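Local atomic coordinates of adenylate kinase (Desulfovibrio gigas, PDB entry 2XB4), a protein that probably catalyses the reversible transfer of the terminal phosphate of ATP to AMP, yielding two ADP, and binds a zinc ion. Residues 189-194 with 198-203; 67-72 with 96-101; 174-177 with 183-186. All coordinates share one frame; numbering follows the deposited sequence.

Interaction 1: 189-194 with 198-203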
loop_
_atom_site.group_PDB
_atom_site.type_symbol
_atom_site.label_atom_id
_atom_site.label_comp_id
_atom_site.label_asym_id
_atom_site.label_seq_id
_atom_site.Cartn_x
_atom_site.Cartn_y
_atom_site.Cartn_z
ATOM N N TYR A 189 -27.791 10.126 -21.294
ATOM C CA TYR A 189 -28.722 10.027 -22.412
ATOM C C TYR A 189 -29.935 10.974 -22.325
ATOM O O TYR A 189 -30.464 11.365 -23.337
ATOM C CB TYR A 189 -29.218 8.567 -22.645
ATOM C CG TYR A 189 -28.143 7.546 -22.872
ATOM C CD1 TYR A 189 -26.838 7.918 -23.294
ATOM C CD2 TYR A 189 -28.438 6.177 -22.743
ATOM C CE1 TYR A 189 -25.835 6.928 -23.473
ATOM C CE2 TYR A 189 -27.475 5.194 -22.988
ATOM C CZ TYR A 189 -26.203 5.547 -23.355
ATOM O OH TYR A 189 -25.248 4.531 -23.526
ATOM N N TYR A 190 -30.384 11.287 -21.123
ATOM C CA TYR A 190 -31.396 12.287 -20.925
ATOM C C TYR A 190 -30.895 13.629 -21.503
ATOM O O TYR A 190 -31.663 14.340 -22.218
ATOM C CB TYR A 190 -31.697 12.351 -19.444
ATOM C CG TYR A 190 -32.410 13.577 -19.003
ATOM C CD1 TYR A 190 -33.830 13.719 -19.196
ATOM C CD2 TYR A 190 -31.737 14.584 -18.306
ATOM C CE1 TYR A 190 -34.465 14.844 -18.732
ATOM C CE2 TYR A 190 -32.445 15.769 -17.851
ATOM C CZ TYR A 190 -33.759 15.850 -18.071
ATOM O OH TYR A 190 -34.478 16.929 -17.642
ATOM N N TYR A 191 -29.619 13.939 -21.301
ATOM C CA TYR A 191 -29.078 15.173 -21.919
ATOM C C TYR A 191 -28.919 14.994 -23.448
ATOM O O TYR A 191 -29.314 15.890 -24.179
ATOM C CB TYR A 191 -27.775 15.682 -21.273
ATOM C CG TYR A 191 -28.048 16.157 -19.829
ATOM C CD1 TYR A 191 -28.623 17.408 -19.580
ATOM C CD2 TYR A 191 -27.693 15.369 -18.719
ATOM C CE1 TYR A 191 -28.966 17.803 -18.249
ATOM C CE2 TYR A 191 -27.986 15.767 -17.430
ATOM C CZ TYR A 191 -28.658 16.934 -17.209
ATOM O OH TYR A 191 -28.858 17.295 -15.928
ATOM N N LYS A 192 -28.320 13.897 -23.908
ATOM C CA LYS A 192 -28.196 13.661 -25.326
ATOM C C LYS A 192 -29.517 13.923 -26.071
ATOM O O LYS A 192 -29.543 14.520 -27.169
ATOM C CB LYS A 192 -27.724 12.239 -25.584
ATOM C CG LYS A 192 -27.298 11.879 -27.000
ATOM C CD LYS A 192 -26.779 10.359 -27.060
ATOM C CE LYS A 192 -26.659 10.052 -28.564
ATOM N NZ LYS A 192 -25.977 8.763 -28.963
ATOM N N ASN A 193 -30.571 13.348 -25.516
ATOM C CA ASN A 193 -31.888 13.364 -26.138
ATOM C C ASN A 193 -32.562 14.722 -26.195
ATOM O O ASN A 193 -33.549 14.840 -26.895
ATOM C CB ASN A 193 -32.775 12.281 -25.521
ATOM C CG ASN A 193 -32.336 10.881 -26.006
ATOM O OD1 ASN A 193 -31.841 10.751 -27.118
ATOM N ND2 ASN A 193 -32.485 9.871 -25.187
ATOM N N MET A 194 -32.059 15.733 -25.483
ATOM C CA MET A 194 -32.664 17.064 -25.548
ATOM C C MET A 194 -31.668 18.082 -26.108
ATOM O O MET A 194 -31.968 19.283 -26.201
ATOM C CB MET A 194 -33.127 17.513 -24.146
ATOM C CG MET A 194 -31.944 17.803 -23.218
ATOM S SD MET A 194 -32.337 18.678 -21.616
ATOM C CE MET A 194 -33.601 17.527 -21.164
ATOM N N GLU A 198 -32.592 21.956 -26.924
ATOM C CA GLU A 198 -32.129 22.940 -25.936
ATOM C C GLU A 198 -30.895 23.733 -26.390
ATOM O O GLU A 198 -30.435 24.634 -25.680
ATOM C CB GLU A 198 -31.847 22.271 -24.559
ATOM C CG GLU A 198 -33.116 21.609 -23.943
ATOM C CD GLU A 198 -34.248 22.614 -23.621
ATOM O OE1 GLU A 198 -33.943 23.782 -23.322
ATOM O OE2 GLU A 198 -35.429 22.230 -23.568
ATOM N N GLY A 199 -30.390 23.433 -27.579
ATOM C CA GLY A 199 -29.351 24.274 -28.220
ATOM C C GLY A 199 -27.987 24.015 -27.581
ATOM O O GLY A 199 -27.162 24.931 -27.491
ATOM N N PHE A 200 -27.720 22.781 -27.120
ATOM C CA PHE A 200 -26.319 22.439 -26.730
ATOM C C PHE A 200 -25.750 21.294 -27.552
ATOM O O PHE A 200 -26.503 20.626 -28.247
ATOM C CB PHE A 200 -26.125 22.233 -25.205
ATOM C CG PHE A 200 -26.967 21.092 -24.581
ATOM C CD1 PHE A 200 -26.536 19.784 -24.646
ATOM C CD2 PHE A 200 -28.179 21.386 -23.944
ATOM C CE1 PHE A 200 -27.272 18.733 -24.018
ATOM C CE2 PHE A 200 -28.928 20.366 -23.242
ATOM C CZ PHE A 200 -28.465 19.015 -23.309
ATOM N N VAL A 201 -24.434 21.113 -27.539
ATOM C CA VAL A 201 -23.850 20.097 -28.354
ATOM C C VAL A 201 -23.406 18.899 -27.475
ATOM O O VAL A 201 -22.795 19.087 -26.458
ATOM C CB VAL A 201 -22.678 20.681 -29.199
ATOM C CG1 VAL A 201 -21.870 19.573 -29.869
ATOM C CG2 VAL A 201 -23.164 21.798 -30.299
ATOM N N TYR A 202 -23.761 17.677 -27.885
ATOM C CA TYR A 202 -23.423 16.478 -27.121
ATOM C C TYR A 202 -22.244 15.801 -27.835
ATOM O O TYR A 202 -22.337 15.435 -29.040
ATOM C CB TYR A 202 -24.610 15.530 -27.094
ATOM C CG TYR A 202 -24.421 14.324 -26.115
ATOM C CD1 TYR A 202 -24.807 14.431 -24.781
ATOM C CD2 TYR A 202 -23.890 13.100 -26.563
ATOM C CE1 TYR A 202 -24.714 13.350 -23.900
ATOM C CE2 TYR A 202 -23.734 11.974 -25.653
ATOM C CZ TYR A 202 -24.185 12.136 -24.345
ATOM O OH TYR A 202 -24.156 11.134 -23.409
ATOM N N ILE A 203 -21.120 15.713 -27.133
ATOM C CA ILE A 203 -19.879 15.203 -27.749
ATOM C C ILE A 203 -19.630 13.778 -27.203
ATOM O O ILE A 203 -19.656 13.597 -25.993
ATOM C CB ILE A 203 -18.698 16.104 -27.401
ATOM C CG1 ILE A 203 -18.894 17.489 -28.063
ATOM C CG2 ILE A 203 -17.302 15.490 -27.987
ATOM C CD1 ILE A 203 -17.739 18.504 -27.676
#
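Tyr202, at the start of an edge strand, lays one face of its ring against the aliphatic part of Lys192, near the C-terminal end of helix 184-192. Lys192 CB stands 3.6 Å from the centroid of the Tyr202 ring and only 9° off its normal, a CH-pi contact over the middle of the face. With CG anti to the backbone N (chi1 -169°) and the chain extended beyond it, the lysine runs on across the same face: CG lies 3.6 Å from Tyr202 CD2, and CD follows over CE2. Its ammonium continues past the ring to a salt bridge with Glu204, while Tyr202 OH is hydrogen-bonded to Glu111, so both polar ends are engaged outside the contact.

Met194 and Phe200 form a second cluster. Met194 CG touches Phe200 CZ at 3.7 Å, and SD sits at the ring's edge, 5.3 Å from the centroid, in a Met-aromatic contact. Phe200 CZ also meets Tyr191 CB at 4.0 Å. Glu198 N donates to Met194 O four residues back, a 2.8 Å hydrogen bond of the short helix 195-198, with a C=O...donor angle of 170°.

The whole is a helix-to-strand connection of the core: helix 184-192 gives way, through helix 195-198, to strand 201-206, which pairs with strand 108-113 and packs Ile203 against helix 211-222.

Interaction 2: 67-72 with 96-101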
loop_
_atom_site.group_PDB
_atom_site.type_symbol
_atom_site.label_atom_id
_atom_site.label_comp_id
_atom_site.label_asym_id
_atom_site.label_seq_id
_atom_site.Cartn_x
_atom_site.Cartn_y
_atom_site.Cartn_z
ATOM N N MET A 67 -27.281 23.319 -3.526
ATOM C CA MET A 67 -25.835 23.415 -3.312
ATOM C C MET A 67 -25.041 23.504 -4.575
ATOM O O MET A 67 -24.115 24.355 -4.647
ATOM C CB MET A 67 -25.310 22.216 -2.512
ATOM C CG MET A 67 -25.738 22.297 -1.114
ATOM S SD MET A 67 -25.027 20.990 0.007
ATOM C CE MET A 67 -24.750 21.898 1.427
ATOM N N VAL A 68 -25.305 22.580 -5.506
ATOM C CA VAL A 68 -24.606 22.587 -6.760
ATOM C C VAL A 68 -24.796 23.959 -7.439
ATOM O O VAL A 68 -23.821 24.606 -7.882
ATOM C CB VAL A 68 -25.077 21.407 -7.700
ATOM C CG1 VAL A 68 -24.481 21.629 -9.109
ATOM C CG2 VAL A 68 -24.696 20.041 -7.052
ATOM N N LEU A 69 -26.044 24.429 -7.514
ATOM C CA LEU A 69 -26.270 25.715 -8.228
ATOM C C LEU A 69 -25.551 26.882 -7.542
ATOM O O LEU A 69 -25.045 27.787 -8.259
ATOM C CB LEU A 69 -27.750 26.064 -8.274
ATOM C CG LEU A 69 -28.506 25.607 -9.519
ATOM C CD1 LEU A 69 -28.183 26.635 -10.622
ATOM C CD2 LEU A 69 -28.219 24.134 -9.883
ATOM N N GLU A 70 -25.501 26.893 -6.191
ATOM C CA GLU A 70 -24.803 27.955 -5.484
ATOM C C GLU A 70 -23.316 27.961 -5.816
ATOM O O GLU A 70 -22.695 29.026 -5.907
ATOM C CB GLU A 70 -24.940 27.838 -3.947
ATOM C CG GLU A 70 -26.325 28.273 -3.517
ATOM C CD GLU A 70 -26.475 28.639 -2.023
ATOM O OE1 GLU A 70 -25.571 28.370 -1.147
ATOM O OE2 GLU A 70 -27.600 29.163 -1.725
ATOM N N THR A 71 -22.716 26.773 -5.918
ATOM C CA THR A 71 -21.294 26.656 -6.297
ATOM C C THR A 71 -21.030 27.096 -7.724
ATOM O O THR A 71 -20.057 27.807 -8.021
ATOM C CB THR A 71 -20.810 25.165 -6.042
ATOM O OG1 THR A 71 -20.921 24.983 -4.614
ATOM C CG2 THR A 71 -19.299 24.983 -6.394
ATOM N N LEU A 72 -21.913 26.694 -8.621
ATOM C CA LEU A 72 -21.811 27.112 -10.039
ATOM C C LEU A 72 -21.878 28.631 -10.202
ATOM O O LEU A 72 -21.139 29.216 -11.006
ATOM C CB LEU A 72 -22.892 26.430 -10.842
ATOM C CG LEU A 72 -22.823 24.919 -11.013
ATOM C CD1 LEU A 72 -24.100 24.457 -11.820
ATOM C CD2 LEU A 72 -21.465 24.371 -11.643
ATOM N N PHE A 96 -31.368 19.909 -14.398
ATOM C CA PHE A 96 -31.799 20.652 -15.565
ATOM C C PHE A 96 -32.873 21.744 -15.209
ATOM O O PHE A 96 -32.763 22.902 -15.641
ATOM C CB PHE A 96 -32.341 19.702 -16.614
ATOM C CG PHE A 96 -32.785 20.426 -17.841
ATOM C CD1 PHE A 96 -31.851 21.110 -18.639
ATOM C CD2 PHE A 96 -34.142 20.494 -18.156
ATOM C CE1 PHE A 96 -32.325 21.852 -19.783
ATOM C CE2 PHE A 96 -34.583 21.229 -19.321
ATOM C CZ PHE A 96 -33.629 21.871 -20.108
ATOM N N GLU A 97 -33.879 21.400 -14.394
ATOM C CA GLU A 97 -34.939 22.368 -14.056
ATOM C C GLU A 97 -34.370 23.508 -13.209
ATOM O O GLU A 97 -34.731 24.678 -13.396
ATOM C CB GLU A 97 -36.037 21.636 -13.298
ATOM C CG GLU A 97 -36.740 20.646 -14.224
ATOM C CD GLU A 97 -37.620 19.594 -13.522
ATOM O OE1 GLU A 97 -37.614 19.471 -12.264
ATOM O OE2 GLU A 97 -38.291 18.844 -14.267
ATOM N N ALA A 98 -33.398 23.172 -12.352
ATOM C CA ALA A 98 -32.770 24.198 -11.480
ATOM C C ALA A 98 -31.899 25.168 -12.305
ATOM O O ALA A 98 -31.842 26.404 -12.029
ATOM C CB ALA A 98 -31.949 23.519 -10.338
ATOM N N LEU A 99 -31.161 24.635 -13.275
ATOM C CA LEU A 99 -30.383 25.465 -14.182
ATOM C C LEU A 99 -31.302 26.396 -15.039
ATOM O O LEU A 99 -31.042 27.572 -15.183
ATOM C CB LEU A 99 -29.550 24.570 -15.110
ATOM C CG LEU A 99 -28.320 23.810 -14.518
ATOM C CD1 LEU A 99 -27.881 22.872 -15.612
ATOM C CD2 LEU A 99 -27.139 24.793 -14.121
ATOM N N GLN A 100 -32.393 25.858 -15.568
ATOM C CA GLN A 100 -33.351 26.712 -16.296
ATOM C C GLN A 100 -33.921 27.844 -15.409
ATOM O O GLN A 100 -34.039 29.002 -15.859
ATOM C CB GLN A 100 -34.487 25.867 -16.811
ATOM C CG GLN A 100 -34.126 24.928 -17.946
ATOM C CD GLN A 100 -35.227 24.947 -18.991
ATOM O OE1 GLN A 100 -36.340 24.482 -18.728
ATOM N NE2 GLN A 100 -34.938 25.532 -20.182
ATOM N N GLU A 101 -34.282 27.523 -14.170
ATOM C CA GLU A 101 -34.873 28.524 -13.248
ATOM C C GLU A 101 -33.856 29.673 -12.994
ATOM O O GLU A 101 -34.240 30.790 -12.696
ATOM C CB GLU A 101 -35.376 27.880 -11.890
#
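Leu69 reaches from helix 61-75 to Ala98 and Leu99 of helix 89-101, a helix-helix contact within the alpha/beta P-loop fold of the nucleoside monophosphate kinases. The two helices are successive around strand 80-83 in the chain, and their short segments run in the same general direction, crossing at -43° with axes 10.5 Å apart at closest approach. At such a separation the joining falls mainly to apolar side chains.

The path of Leu69 illustrates how one branched residue can serve two neighbours. Its CB leaves the helix toward the opposite segment. At CG the chain comes within 4.1 Å of Ala98 CB, and there it divides. The CD2 methyl continues to the same alanine methyl, 3.8 Å from Ala98 CB. The CD1 methyl takes the other course: it lies 3.9 Å from Ala98 O and 4.1 Å from Leu99 CD2. The small alanine methyl is thus met by CG and CD2 of the leucine, while the larger Leu99 is met by CD1 alone.

Leu72, one turn further along, extends the apolar patch, and its side chain meets that of Leu99 at about a right angle. Both Leu72 and Leu99 also rest on Trp80 of strand 80-83, which ties the helix pair to the central sheet; helix 61-75 also packs Val68 and Thr71 on Ile34 of helix 31-40. Leu99 CD2 is the shared methyl of the contact, 3.8 Å from Leu72 CD1.

Interaction 3: 174-177 with 183-186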
loop_
_atom_site.group_PDB
_atom_site.type_symbol
_atom_site.label_atom_id
_atom_site.label_comp_id
_atom_site.label_asym_id
_atom_site.label_seq_id
_atom_site.Cartn_x
_atom_site.Cartn_y
_atom_site.Cartn_z
ATOM N N HIS A 174 -19.412 0.540 -11.325
ATOM C CA HIS A 174 -19.836 0.346 -12.751
ATOM C C HIS A 174 -21.313 -0.037 -12.869
ATOM O O HIS A 174 -22.042 0.407 -13.849
ATOM C CB HIS A 174 -18.935 -0.716 -13.403
ATOM C CG HIS A 174 -17.613 -0.178 -13.876
ATOM N ND1 HIS A 174 -16.584 -0.998 -14.294
ATOM C CD2 HIS A 174 -17.162 1.089 -14.036
ATOM C CE1 HIS A 174 -15.525 -0.262 -14.626
ATOM N NE2 HIS A 174 -15.844 1.012 -14.454
ATOM N N ASP A 175 -21.812 -0.790 -11.876
ATOM C CA ASP A 175 -23.248 -0.995 -11.725
ATOM C C ASP A 175 -24.039 0.271 -11.785
ATOM O O ASP A 175 -25.013 0.353 -12.552
ATOM C CB ASP A 175 -23.608 -1.776 -10.447
ATOM C CG ASP A 175 -23.299 -3.280 -10.566
ATOM O OD1 ASP A 175 -22.931 -3.801 -11.649
ATOM O OD2 ASP A 175 -23.423 -3.937 -9.538
ATOM N N ILE A 176 -23.604 1.307 -11.073
ATOM C CA ILE A 176 -24.346 2.529 -11.102
ATOM C C ILE A 176 -24.080 3.238 -12.435
ATOM O O ILE A 176 -25.011 3.713 -13.077
ATOM C CB ILE A 176 -23.929 3.458 -9.941
ATOM C CG1 ILE A 176 -24.385 2.812 -8.604
ATOM C CG2 ILE A 176 -24.550 4.900 -10.108
ATOM C CD1 ILE A 176 -23.471 3.363 -7.354
ATOM N N TYR A 177 -22.804 3.320 -12.844
ATOM C CA TYR A 177 -22.478 4.124 -14.058
ATOM C C TYR A 177 -23.231 3.520 -15.276
ATOM O O TYR A 177 -23.938 4.235 -16.061
ATOM C CB TYR A 177 -20.964 4.157 -14.355
ATOM C CG TYR A 177 -20.732 5.104 -15.553
ATOM C CD1 TYR A 177 -20.703 6.497 -15.348
ATOM C CD2 TYR A 177 -20.740 4.621 -16.887
ATOM C CE1 TYR A 177 -20.602 7.384 -16.412
ATOM C CE2 TYR A 177 -20.630 5.489 -17.987
ATOM C CZ TYR A 177 -20.559 6.877 -17.728
ATOM O OH TYR A 177 -20.462 7.765 -18.785
ATOM N N GLY A 183 -29.515 5.028 -14.026
ATOM C CA GLY A 183 -28.170 5.287 -13.445
ATOM C C GLY A 183 -27.444 6.380 -14.284
ATOM O O GLY A 183 -28.105 7.248 -14.921
ATOM N N THR A 184 -26.106 6.339 -14.342
ATOM C CA THR A 184 -25.444 7.513 -14.920
ATOM C C THR A 184 -25.507 7.582 -16.431
ATOM O O THR A 184 -25.646 8.671 -16.959
ATOM C CB THR A 184 -23.996 7.565 -14.431
ATOM O OG1 THR A 184 -24.023 7.302 -13.029
ATOM C CG2 THR A 184 -23.433 8.969 -14.656
ATOM N N LEU A 185 -25.393 6.435 -17.133
ATOM C CA LEU A 185 -25.659 6.443 -18.554
ATOM C C LEU A 185 -27.075 6.936 -18.881
ATOM O O LEU A 185 -27.228 7.647 -19.907
ATOM C CB LEU A 185 -25.445 5.020 -19.225
ATOM C CG LEU A 185 -24.008 4.578 -19.584
ATOM C CD1 LEU A 185 -24.118 3.251 -20.401
ATOM C CD2 LEU A 185 -23.273 5.692 -20.443
ATOM N N ALA A 186 -28.101 6.497 -18.119
ATOM C CA ALA A 186 -29.472 7.014 -18.381
ATOM C C ALA A 186 -29.449 8.569 -18.190
ATOM O O ALA A 186 -30.096 9.264 -18.966
ATOM C CB ALA A 186 -30.460 6.346 -17.450
#
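Two successive carbonyls at the end of helix 167-177 receive two successive N-H groups from the start of helix 184-192. Leu185 N donates to Tyr177 O at 2.8 Å. Beside it, Thr184 N donates to Ile176 O at 3.1 Å; this bond is nearly straight, 164° at the hydrogen, although the donor is tilted 30° out of the carbonyl plane. Gly183, at the N-cap position, adds a CA-H...O contact of 3.5 Å from its CA to Ile176 O.

Around this polar centre, Thr184 and Leu185 approach the Tyr177 ring from the same side, at opposite corners of it. The ring's CG is anti to the backbone N (chi1 -175°), which swings the ring toward the second helix. Tyr177 CD1 comes 3.6 Å from Thr184 CB, while Tyr177 CE2, across the ring, comes 3.6 Å from Leu185 CD2. Thr184 OG1 is hydrogen-bonded to the backbone O of Arg87, and Phe6 of strand 2-6 touches both Tyr177 and Thr184. Further out, Ile176 packs on Arg87, a predicted AMP-binding residue, and on Ile53 of a second subunit in the crystal assembly.

The chemistry is that of a helix-to-helix junction: carbonyls left over where one helix ends are satisfied by amides that the first turn of the next helix cannot pair internally.

Overall arrangement
Helix 184-192 links two of the contacts: interaction 3 fixes its start against helix 167-177, and interaction 1 joins its end to the edge strand of the central sheet, their centres about 17 Å apart. Interaction 2, also about 17 Å from interaction 1 between centres, meets it directly: Phe96 packs against Met194, Tyr190 and Glu198, with Phe96 CE1 3.7 Å from Met194 SD. Interactions 2 and 3 do not touch. Between side chains, predicted AMP-site residues include Pro86 beside Tyr191, Arg173 about 6 Å from Ile176, and Phe85 about 7 Å from Leu69, without touching. The Tyr177 side chain is about 8 Å from a meso-tartaric acid, a ligand seen in the pocket of Pro8 to Lys13 and Arg126, which includes predicted ATP-binding residues.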